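Local atomic coordinates of SidF, inhibitor of growth family, member 3 (Legionella pneumophila subsp. pneumophila, PDB entry 4FYE), a protein that acts as a phosphoinositide phosphatase, probably removing the 3-phosphate from phosphatidylinositol 3,4,5-trisphosphate. Residues M383-D388 with Y410-S415; T355-Q360 with Y640-G645; G389-I394 with E405-Y410. The protein carries 1 engineered substitution. One frame throughout, in Å; residues are numbered along the deposited sequence.

Contact 1. Residues M383-D388 with Y410-S415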
loop_
_atom_site.group_PDB
_atom_site.type_symbol
_atom_site.label_atom_id
_atom_site.label_comp_id
_atom_site.label_asym_id
_atom_site.label_seq_id
_atom_site.Cartn_x
_atom_site.Cartn_y
_atom_site.Cartn_z
ATOM N N MET A 383 3.162 -8.466 -15.979
ATOM C CA MET A 383 1.766 -8.070 -16.217
ATOM C C MET A 383 1.563 -6.513 -16.215
ATOM O O MET A 383 0.840 -5.971 -17.039
ATOM C CB MET A 383 0.791 -8.837 -15.299
ATOM C CG MET A 383 1.013 -10.347 -15.220
ATOM S SD MET A 383 0.964 -11.335 -16.766
ATOM C CE MET A 383 2.313 -10.684 -17.696
ATOM N N MET A 384 2.232 -5.804 -15.314
ATOM C CA MET A 384 2.256 -4.352 -15.387
ATOM C C MET A 384 2.734 -3.876 -16.747
ATOM O O MET A 384 2.116 -2.972 -17.343
ATOM C CB MET A 384 3.109 -3.712 -14.250
ATOM C CG MET A 384 2.482 -3.795 -12.852
ATOM S SD MET A 384 3.539 -2.999 -11.610
ATOM C CE MET A 384 3.458 -1.383 -12.340
ATOM N N ASP A 385 3.829 -4.457 -17.241
ATOM C CA ASP A 385 4.371 -4.054 -18.568
ATOM C C ASP A 385 3.508 -4.559 -19.735
ATOM O O ASP A 385 3.544 -3.978 -20.827
ATOM C CB ASP A 385 5.832 -4.500 -18.767
ATOM C CG ASP A 385 6.867 -3.426 -18.361
ATOM O OD1 ASP A 385 6.569 -2.195 -18.377
ATOM O OD2 ASP A 385 8.012 -3.844 -18.015
ATOM N N ALA A 386 2.762 -5.643 -19.506
ATOM C CA ALA A 386 1.801 -6.186 -20.487
ATOM C C ALA A 386 0.766 -5.148 -20.816
ATOM O O ALA A 386 0.438 -4.938 -22.012
ATOM C CB ALA A 386 1.102 -7.413 -19.917
ATOM N N PHE A 387 0.256 -4.482 -19.769
ATOM C CA PHE A 387 -0.743 -3.427 -19.981
ATOM C C PHE A 387 -0.131 -2.091 -20.342
ATOM O O PHE A 387 -0.826 -1.250 -20.936
ATOM C CB PHE A 387 -1.662 -3.251 -18.761
ATOM C CG PHE A 387 -2.859 -4.197 -18.734
ATOM C CD1 PHE A 387 -3.981 -3.978 -19.576
ATOM C CD2 PHE A 387 -2.898 -5.275 -17.847
ATOM C CE1 PHE A 387 -5.116 -4.808 -19.510
ATOM C CE2 PHE A 387 -4.039 -6.114 -17.794
ATOM C CZ PHE A 387 -5.155 -5.863 -18.615
ATOM N N ASP A 388 1.162 -1.906 -20.043
ATOM C CA ASP A 388 1.809 -0.591 -20.240
ATOM C C ASP A 388 1.677 -0.043 -21.635
ATOM O O ASP A 388 1.909 -0.745 -22.646
ATOM C CB ASP A 388 3.263 -0.496 -19.698
ATOM C CG ASP A 388 3.929 0.878 -20.019
ATOM O OD1 ASP A 388 4.134 1.188 -21.224
ATOM O OD2 ASP A 388 4.202 1.674 -19.107
ATOM N N TYR A 410 -3.143 2.865 -19.506
ATOM C CA TYR A 410 -2.253 2.452 -18.386
ATOM C C TYR A 410 -0.767 2.704 -18.658
ATOM O O TYR A 410 -0.296 2.590 -19.785
ATOM C CB TYR A 410 -2.545 1.019 -17.956
ATOM C CG TYR A 410 -1.746 0.502 -16.789
ATOM C CD1 TYR A 410 -2.135 0.746 -15.457
ATOM C CD2 TYR A 410 -0.585 -0.270 -17.017
ATOM C CE1 TYR A 410 -1.368 0.247 -14.397
ATOM C CE2 TYR A 410 0.150 -0.793 -15.985
ATOM C CZ TYR A 410 -0.225 -0.540 -14.694
ATOM O OH TYR A 410 0.575 -1.037 -13.724
ATOM N N GLN A 411 -0.052 3.135 -17.627
ATOM C CA GLN A 411 1.392 3.299 -17.669
ATOM C C GLN A 411 1.947 2.743 -16.365
ATOM O O GLN A 411 1.502 3.131 -15.289
ATOM C CB GLN A 411 1.779 4.766 -17.791
ATOM C CG GLN A 411 1.354 5.403 -19.113
ATOM C CD GLN A 411 2.058 6.728 -19.375
ATOM O OE1 GLN A 411 1.481 7.799 -19.147
ATOM N NE2 GLN A 411 3.311 6.664 -19.849
ATOM N N ALA A 412 2.915 1.848 -16.489
ATOM C CA ALA A 412 3.578 1.210 -15.406
ATOM C C ALA A 412 4.948 1.819 -15.012
ATOM O O ALA A 412 5.747 2.270 -15.845
ATOM C CB ALA A 412 3.814 -0.213 -15.795
ATOM N N ARG A 413 5.205 1.814 -13.716
ATOM C CA ARG A 413 6.530 2.026 -13.237
ATOM C C ARG A 413 6.672 1.100 -12.011
ATOM O O ARG A 413 5.888 1.147 -11.062
ATOM C CB ARG A 413 6.774 3.488 -12.841
ATOM C CG ARG A 413 6.335 4.587 -13.804
ATOM C CD ARG A 413 7.484 4.781 -14.704
ATOM N NE ARG A 413 7.345 5.937 -15.538
ATOM C CZ ARG A 413 6.944 5.867 -16.801
ATOM N NH1 ARG A 413 6.608 4.687 -17.308
ATOM N NH2 ARG A 413 6.889 6.967 -17.552
ATOM N N MET A 414 7.696 0.265 -12.035
ATOM C CA MET A 414 7.818 -0.698 -11.036
ATOM C C MET A 414 9.231 -0.725 -10.596
ATOM O O MET A 414 10.102 -0.794 -11.458
ATOM C CB MET A 414 7.438 -2.062 -11.532
ATOM C CG MET A 414 7.689 -3.001 -10.365
ATOM S SD MET A 414 7.129 -4.611 -10.776
ATOM C CE MET A 414 7.464 -5.577 -9.358
ATOM N N SER A 415 9.451 -0.681 -9.267
ATOM C CA SER A 415 10.804 -0.901 -8.686
ATOM C C SER A 415 10.801 -2.010 -7.656
ATOM O O SER A 415 9.786 -2.320 -7.094
ATOM C CB SER A 415 11.382 0.375 -8.064
ATOM O OG SER A 415 10.560 0.894 -7.030
#
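Met-384, on the last turns of the helix 373-387, carries the apolar centre of this packing against the strand 402-416. Its chain leaves the helix extended through CG and then bends at the thioether (chi3 62°), which swings the terminal methyl across the strand. There CE lies 3.7 Å from Ala-412 CB, so that the small alanine receives the tip of the long side chain. The sulphur meets the next residue on the same side of the strand: Met-384 SD is 4.0 Å from Met-414 CB, and the fully extended Met-414 crosses it at about a right angle. One step earlier on this side, Tyr-410 has CG anti to its backbone N and crosses Met-384 obliquely. The edge of its ring faces the helix end, with Asp-388 N in the ring plane and Met-384 O near it, 3.2 Å from Tyr-410 CE2. Phe-387 CB touches the ring obliquely, 3.6 Å from Tyr-410 CD2. The phenol oxygen is tightly packed, with Met-384 CE 3.2 Å from Tyr-410 OH, and it is hydrogen-bonded elsewhere, to Glu-356 on the adjoining strand.

At the polar edge the helix has just ended. Asp-388, the first residue to leave helical geometry, holds CG anti to its backbone N (chi1 176°) and presents OD2 to the strand. Ala-412 N donates to Asp-388 OD2 over 2.9 Å at 159°, onto the anti lone pair of that oxygen. Arg-413 lies nearby but forms no salt bridge with this carboxylate; its NH1 turns back to Ala-412 O (3.0 Å), and its NH2 pairs with Asp-451. A helix running obliquely against a strand, sealed by methionines and an alanine and finished by a carboxylate on a strand amide, exemplifies helix-on-sheet packing in a mixed alpha-beta fold.

Contact 2. Residues T355-Q360 with Y640-G645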
loop_
_atom_site.group_PDB
_atom_site.type_symbol
_atom_site.label_atom_id
_atom_site.label_comp_id
_atom_site.label_asym_id
_atom_site.label_seq_id
_atom_site.Cartn_x
_atom_site.Cartn_y
_atom_site.Cartn_z
ATOM N N THR A 355 -1.659 6.200 -14.219
ATOM C CA THR A 355 -0.279 5.674 -14.073
ATOM C C THR A 355 0.059 5.089 -12.712
ATOM O O THR A 355 -0.136 5.713 -11.683
ATOM C CB THR A 355 0.829 6.531 -14.749
ATOM O OG1 THR A 355 2.037 6.558 -13.953
ATOM C CG2 THR A 355 0.378 7.921 -15.153
ATOM N N GLU A 356 0.495 3.832 -12.702
ATOM C CA GLU A 356 0.807 3.178 -11.458
ATOM C C GLU A 356 2.302 3.121 -11.196
ATOM O O GLU A 356 3.055 2.696 -12.070
ATOM C CB GLU A 356 0.243 1.779 -11.451
ATOM C CG GLU A 356 0.498 1.044 -10.149
ATOM C CD GLU A 356 0.221 -0.480 -10.205
ATOM O OE1 GLU A 356 0.452 -1.114 -9.139
ATOM O OE2 GLU A 356 -0.246 -1.045 -11.257
ATOM N N CYS A 357 2.721 3.534 -9.989
ATOM C CA CYS A 357 4.106 3.370 -9.532
ATOM C C CYS A 357 4.140 2.366 -8.357
ATOM O O CYS A 357 3.737 2.667 -7.228
ATOM C CB CYS A 357 4.708 4.722 -9.110
ATOM S SG CYS A 357 6.397 4.566 -8.398
ATOM N N TYR A 358 4.590 1.162 -8.624
ATOM C CA TYR A 358 4.557 0.120 -7.612
ATOM C C TYR A 358 5.936 0.079 -6.945
ATOM O O TYR A 358 6.882 -0.358 -7.542
ATOM C CB TYR A 358 4.131 -1.200 -8.289
ATOM C CG TYR A 358 4.169 -2.397 -7.403
ATOM C CD1 TYR A 358 3.783 -2.326 -6.067
ATOM C CD2 TYR A 358 4.547 -3.632 -7.900
ATOM C CE1 TYR A 358 3.821 -3.457 -5.254
ATOM C CE2 TYR A 358 4.623 -4.745 -7.086
ATOM C CZ TYR A 358 4.270 -4.661 -5.766
ATOM O OH TYR A 358 4.324 -5.807 -4.971
ATOM N N THR A 359 6.108 0.591 -5.736
ATOM C CA THR A 359 7.437 0.377 -5.122
ATOM C C THR A 359 7.399 -0.895 -4.265
ATOM O O THR A 359 6.920 -0.905 -3.145
ATOM C CB THR A 359 7.930 1.580 -4.340
ATOM O OG1 THR A 359 6.890 1.976 -3.512
ATOM C CG2 THR A 359 8.238 2.804 -5.318
ATOM N N GLN A 360 7.887 -1.983 -4.837
ATOM C CA GLN A 360 7.875 -3.259 -4.131
ATOM C C GLN A 360 9.104 -3.344 -3.224
ATOM O O GLN A 360 10.157 -2.724 -3.508
ATOM C CB GLN A 360 7.927 -4.369 -5.170
ATOM C CG GLN A 360 7.693 -5.759 -4.665
ATOM C CD GLN A 360 7.878 -6.796 -5.785
ATOM O OE1 GLN A 360 8.914 -6.816 -6.502
ATOM N NE2 GLN A 360 6.880 -7.675 -5.932
ATOM N N TYR A 640 1.249 10.294 -9.699
ATOM C CA TYR A 640 0.906 8.872 -9.949
ATOM C C TYR A 640 0.154 8.256 -8.758
ATOM O O TYR A 640 0.090 8.850 -7.683
ATOM C CB TYR A 640 2.180 8.048 -10.205
ATOM C CG TYR A 640 3.010 8.582 -11.336
ATOM C CD1 TYR A 640 2.446 9.436 -12.280
ATOM C CD2 TYR A 640 4.350 8.217 -11.493
ATOM C CE1 TYR A 640 3.213 9.959 -13.361
ATOM C CE2 TYR A 640 5.139 8.735 -12.550
ATOM C CZ TYR A 640 4.565 9.577 -13.500
ATOM O OH TYR A 640 5.309 10.077 -14.561
ATOM N N ALA A 641 -0.486 7.111 -8.976
ATOM C CA ALA A 641 -1.045 6.354 -7.908
ATOM C C ALA A 641 0.070 5.423 -7.330
ATOM O O ALA A 641 0.496 4.507 -8.025
ATOM C CB ALA A 641 -2.188 5.530 -8.437
ATOM N N ASN A 642 0.573 5.658 -6.111
ATOM C CA ASN A 642 1.631 4.781 -5.551
ATOM C C ASN A 642 1.075 3.526 -4.797
ATOM O O ASN A 642 0.398 3.652 -3.747
ATOM C CB ASN A 642 2.628 5.604 -4.699
ATOM C CG ASN A 642 3.542 4.720 -3.824
ATOM O OD1 ASN A 642 3.408 4.717 -2.593
ATOM N ND2 ASN A 642 4.405 3.919 -4.446
ATOM N N THR A 643 1.298 2.341 -5.372
ATOM C CA THR A 643 0.993 1.026 -4.727
ATOM C C THR A 643 2.312 0.449 -4.123
ATOM O O THR A 643 3.403 0.716 -4.621
ATOM C CB THR A 643 0.465 -0.000 -5.755
ATOM O OG1 THR A 643 1.444 -0.142 -6.834
ATOM C CG2 THR A 643 -0.867 0.500 -6.426
ATOM N N LYS A 644 2.198 -0.373 -3.081
ATOM C CA LYS A 644 3.313 -0.785 -2.269
ATOM C C LYS A 644 2.945 -2.025 -1.440
ATOM O O LYS A 644 1.776 -2.248 -1.056
ATOM C CB LYS A 644 3.869 0.346 -1.368
ATOM C CG LYS A 644 2.820 1.099 -0.646
ATOM C CD LYS A 644 3.442 2.351 -0.019
ATOM C CE LYS A 644 2.384 3.364 0.405
ATOM N NZ LYS A 644 1.744 3.881 -0.853
ATOM N N GLY A 645 3.971 -2.850 -1.210
ATOM C CA GLY A 645 3.702 -4.254 -1.036
ATOM C C GLY A 645 4.878 -5.223 -0.858
ATOM O O GLY A 645 6.073 -5.073 -1.320
#
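Two tyrosine rings, one near each end, frame this pairing. The ring of Tyr-640 takes Thr-355 OG1 over one face, 3.3 Å above the ring plane of Tyr-640 and displaced to the rim, and meets Cys-357 CB at its edge. The ring of Tyr-358 carries Gln-360 CB on one face, whereas the backbone of the partner strand, Thr-643 C and Lys-644 N, lies at its edge in plane; a cation-pi contact with Arg-273 adds to its surroundings. Between the rings runs a parallel beta ladder joining the strand 353-360 to the outermost strand 641-645 of a four-stranded mixed sheet.

Its backbone bonds zigzag as parallel pairing requires. Ala-641 N donates to Thr-355 O almost along the C=O axis, and Cys-357 N returns a bond to Ala-641 O at 3.1 Å, with an angle of 168° at the hydrogen. Further along, Thr-643 N reaches Cys-357 O, and Thr-359 N reaches Thr-643 O at 2.9 Å.

On the face bearing Cys-357 and Thr-359, Asn-642 reinforces the ladder. With CG anti to the backbone N, its amide crosses to the neighbouring strand, where Asn-642 ND2 donates to Cys-357 O (3.1 Å), giving that carbonyl a second donor. The same nitrogen bonds to Thr-359 OG1 at 3.3 Å, this partner lying in the amide plane. Lys-644 NZ, itself bonded to Phe-267 O and Ser-266 OG, holds Asn-642 OD1, so that a second shell fixes the amide's rotation.

The opposite face is led by Glu-356, whose extended chain meets Thr-643 crosswise. Its OE2 is held by Gln-298 and Tyr-410, and its OE1 pairs with Arg-273, a setting that would probably keep it ionised. Onto the anti lone pair of Glu-356 OE1, Thr-643 OG1 donates over 2.7 Å.

Contact 3. Residues G389-I394 with E405-Y410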
loop_
_atom_site.group_PDB
_atom_site.type_symbol
_atom_site.label_atom_id
_atom_site.label_comp_id
_atom_site.label_asym_id
_atom_site.label_seq_id
_atom_site.Cartn_x
_atom_site.Cartn_y
_atom_site.Cartn_z
ATOM N N GLY A 389 1.262 1.223 -21.678
ATOM C CA GLY A 389 1.014 1.972 -22.915
ATOM C C GLY A 389 -0.088 1.411 -23.818
ATOM O O GLY A 389 -0.082 1.642 -25.071
ATOM N N SER A 390 -1.021 0.657 -23.233
ATOM C CA SER A 390 -2.266 0.365 -23.965
ATOM C C SER A 390 -3.520 0.636 -23.080
ATOM O O SER A 390 -3.428 1.372 -22.070
ATOM C CB SER A 390 -2.225 -1.039 -24.517
ATOM O OG SER A 390 -2.574 -1.874 -23.456
ATOM N N LYS A 391 -4.672 0.074 -23.466
ATOM C CA LYS A 391 -5.971 0.395 -22.840
ATOM C C LYS A 391 -6.463 -0.811 -22.057
ATOM O O LYS A 391 -6.077 -1.913 -22.400
ATOM C CB LYS A 391 -7.011 0.705 -23.917
ATOM C CG LYS A 391 -6.938 2.108 -24.485
ATOM C CD LYS A 391 -8.005 2.398 -25.557
ATOM C CE LYS A 391 -7.467 2.089 -26.946
ATOM N NZ LYS A 391 -8.166 2.860 -28.019
ATOM N N ALA A 392 -7.310 -0.617 -21.032
ATOM C CA ALA A 392 -8.141 -1.719 -20.476
ATOM C C ALA A 392 -9.601 -1.381 -20.297
ATOM O O ALA A 392 -9.916 -0.281 -19.882
ATOM C CB ALA A 392 -7.585 -2.209 -19.159
ATOM N N LYS A 393 -10.489 -2.341 -20.551
ATOM C CA LYS A 393 -11.912 -2.071 -20.455
ATOM C C LYS A 393 -12.353 -2.306 -19.048
ATOM O O LYS A 393 -12.173 -3.385 -18.535
ATOM C CB LYS A 393 -12.690 -2.917 -21.437
ATOM C CG LYS A 393 -12.183 -2.664 -22.833
ATOM C CD LYS A 393 -13.080 -3.148 -23.965
ATOM C CE LYS A 393 -12.555 -2.532 -25.256
ATOM N NZ LYS A 393 -13.283 -2.962 -26.483
ATOM N N ILE A 394 -12.927 -1.290 -18.425
ATOM C CA ILE A 394 -13.092 -1.260 -16.970
ATOM C C ILE A 394 -14.497 -0.811 -16.598
ATOM O O ILE A 394 -15.241 -0.466 -17.465
ATOM C CB ILE A 394 -11.949 -0.386 -16.338
ATOM C CG1 ILE A 394 -11.174 -1.300 -15.486
ATOM C CG2 ILE A 394 -12.348 0.993 -15.738
ATOM C CD1 ILE A 394 -10.337 -2.171 -16.383
ATOM N N GLU A 405 -19.123 1.725 -18.420
ATOM C CA GLU A 405 -17.959 0.961 -18.857
ATOM C C GLU A 405 -17.071 1.851 -19.720
ATOM O O GLU A 405 -17.602 2.593 -20.516
ATOM C CB GLU A 405 -18.423 -0.269 -19.663
ATOM C CG GLU A 405 -18.766 -1.497 -18.809
ATOM C CD GLU A 405 -18.446 -2.820 -19.518
ATOM O OE1 GLU A 405 -17.515 -3.533 -19.061
ATOM O OE2 GLU A 405 -19.108 -3.155 -20.539
ATOM N N THR A 406 -15.747 1.780 -19.573
ATOM C CA THR A 406 -14.836 2.566 -20.393
ATOM C C THR A 406 -13.503 1.882 -20.563
ATOM O O THR A 406 -12.993 1.240 -19.653
ATOM C CB THR A 406 -14.243 3.783 -19.634
ATOM O OG1 THR A 406 -14.850 3.965 -18.363
ATOM C CG2 THR A 406 -14.219 5.012 -20.454
ATOM N N ALA A 407 -12.859 2.181 -21.659
ATOM C CA ALA A 407 -11.445 1.883 -21.809
ATOM C C ALA A 407 -10.688 2.809 -20.864
ATOM O O ALA A 407 -11.158 3.910 -20.657
ATOM C CB ALA A 407 -11.034 2.116 -23.265
ATOM N N VAL A 408 -9.572 2.372 -20.281
ATOM C CA VAL A 408 -8.700 3.241 -19.461
ATOM C C VAL A 408 -7.242 2.996 -19.857
ATOM O O VAL A 408 -6.819 1.851 -19.857
ATOM C CB VAL A 408 -8.756 2.961 -17.952
ATOM C CG1 VAL A 408 -7.674 3.803 -17.228
ATOM C CG2 VAL A 408 -10.116 3.353 -17.332
ATOM N N GLY A 409 -6.482 4.075 -20.150
ATOM C CA GLY A 409 -5.056 4.036 -20.525
ATOM C C GLY A 409 -4.209 3.648 -19.307
ATOM O O GLY A 409 -4.538 4.027 -18.179
ATOM N N TYR A 410 -3.143 2.865 -19.506
ATOM C CA TYR A 410 -2.253 2.452 -18.386
ATOM C C TYR A 410 -0.767 2.704 -18.658
ATOM O O TYR A 410 -0.296 2.590 -19.785
ATOM C CB TYR A 410 -2.545 1.019 -17.956
ATOM C CG TYR A 410 -1.746 0.502 -16.789
ATOM C CD1 TYR A 410 -2.135 0.746 -15.457
ATOM C CD2 TYR A 410 -0.585 -0.270 -17.017
ATOM C CE1 TYR A 410 -1.368 0.247 -14.397
ATOM C CE2 TYR A 410 0.150 -0.793 -15.985
ATOM C CZ TYR A 410 -0.225 -0.540 -14.694
ATOM O OH TYR A 410 0.575 -1.037 -13.724
#
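Six backbone hydrogen bonds form the first shell here, joining the segments 389-394 and 405-410 in antiparallel register. Ala-392 and Val-408 are a hydrogen-bonded pair: Ala-392 N donates to Val-408 O at 2.8 Å, and Val-408 N answers to Ala-392 O at 2.7 Å. Ile-394 and Thr-406 repeat the pattern, with Ile-394 N 2.8 Å from Thr-406 O and the return bond from Thr-406 N to Ile-394 O longer. Between them Lys-393 and Ala-407 are a non-hydrogen-bonded pair, as are Lys-391 and Gly-409. At the end next to the helix, beyond the ladder, Tyr-410 bonds to two consecutive residues: its N donates to Ser-390 O almost along the C=O axis, and its O accepts from Gly-389 N at 2.8 Å.

Side chains add to this on both faces. On one, Ile-394 and Val-408 touch through their branches, diagonally across the pairing, with Ile-394 CG2 3.6 Å from Val-408 CG2; helix 284-311 covers both residues. On the other, more exposed face, the Lys-391 chain bends at chi3 so that its CD rests 3.8 Å from Ala-407 CB, while the amine extends off the pairing.

What positions the strand start is the turn out of the preceding helix. Gly-389 has a positive phi (62°), a conformation readily accessible to a residue without CB, and Ser-390 OG bonds back to Phe-387 O. Phe-387 also packs on Ala-392. From these ties the chain enters an antiparallel beta hairpin, strands 391-399 and 402-416, whose first strand is an outermost strand of the four-stranded mixed sheet.

Of the elements joined here, strand 353-360 comes first along the chain, followed by helix 373-387 and the hairpin of 391-399 and 402-416, before a long, largely helical excursion ends at strand 641-645. The three closures nest without crossing. Contact 3 closes the shortest loop, with 10 residues between its segments; contact 1 encloses it, with 21 between; contact 2 encloses both, joining segments with 279 residues between them. Contacts 2 and 3 pair the two outermost strands with their neighbours, and contact 1 lays the helix on the sheet. Strands 353-360 and 402-416 are themselves neighbours in it, and Tyr-410 is shared by contacts 1 and 3.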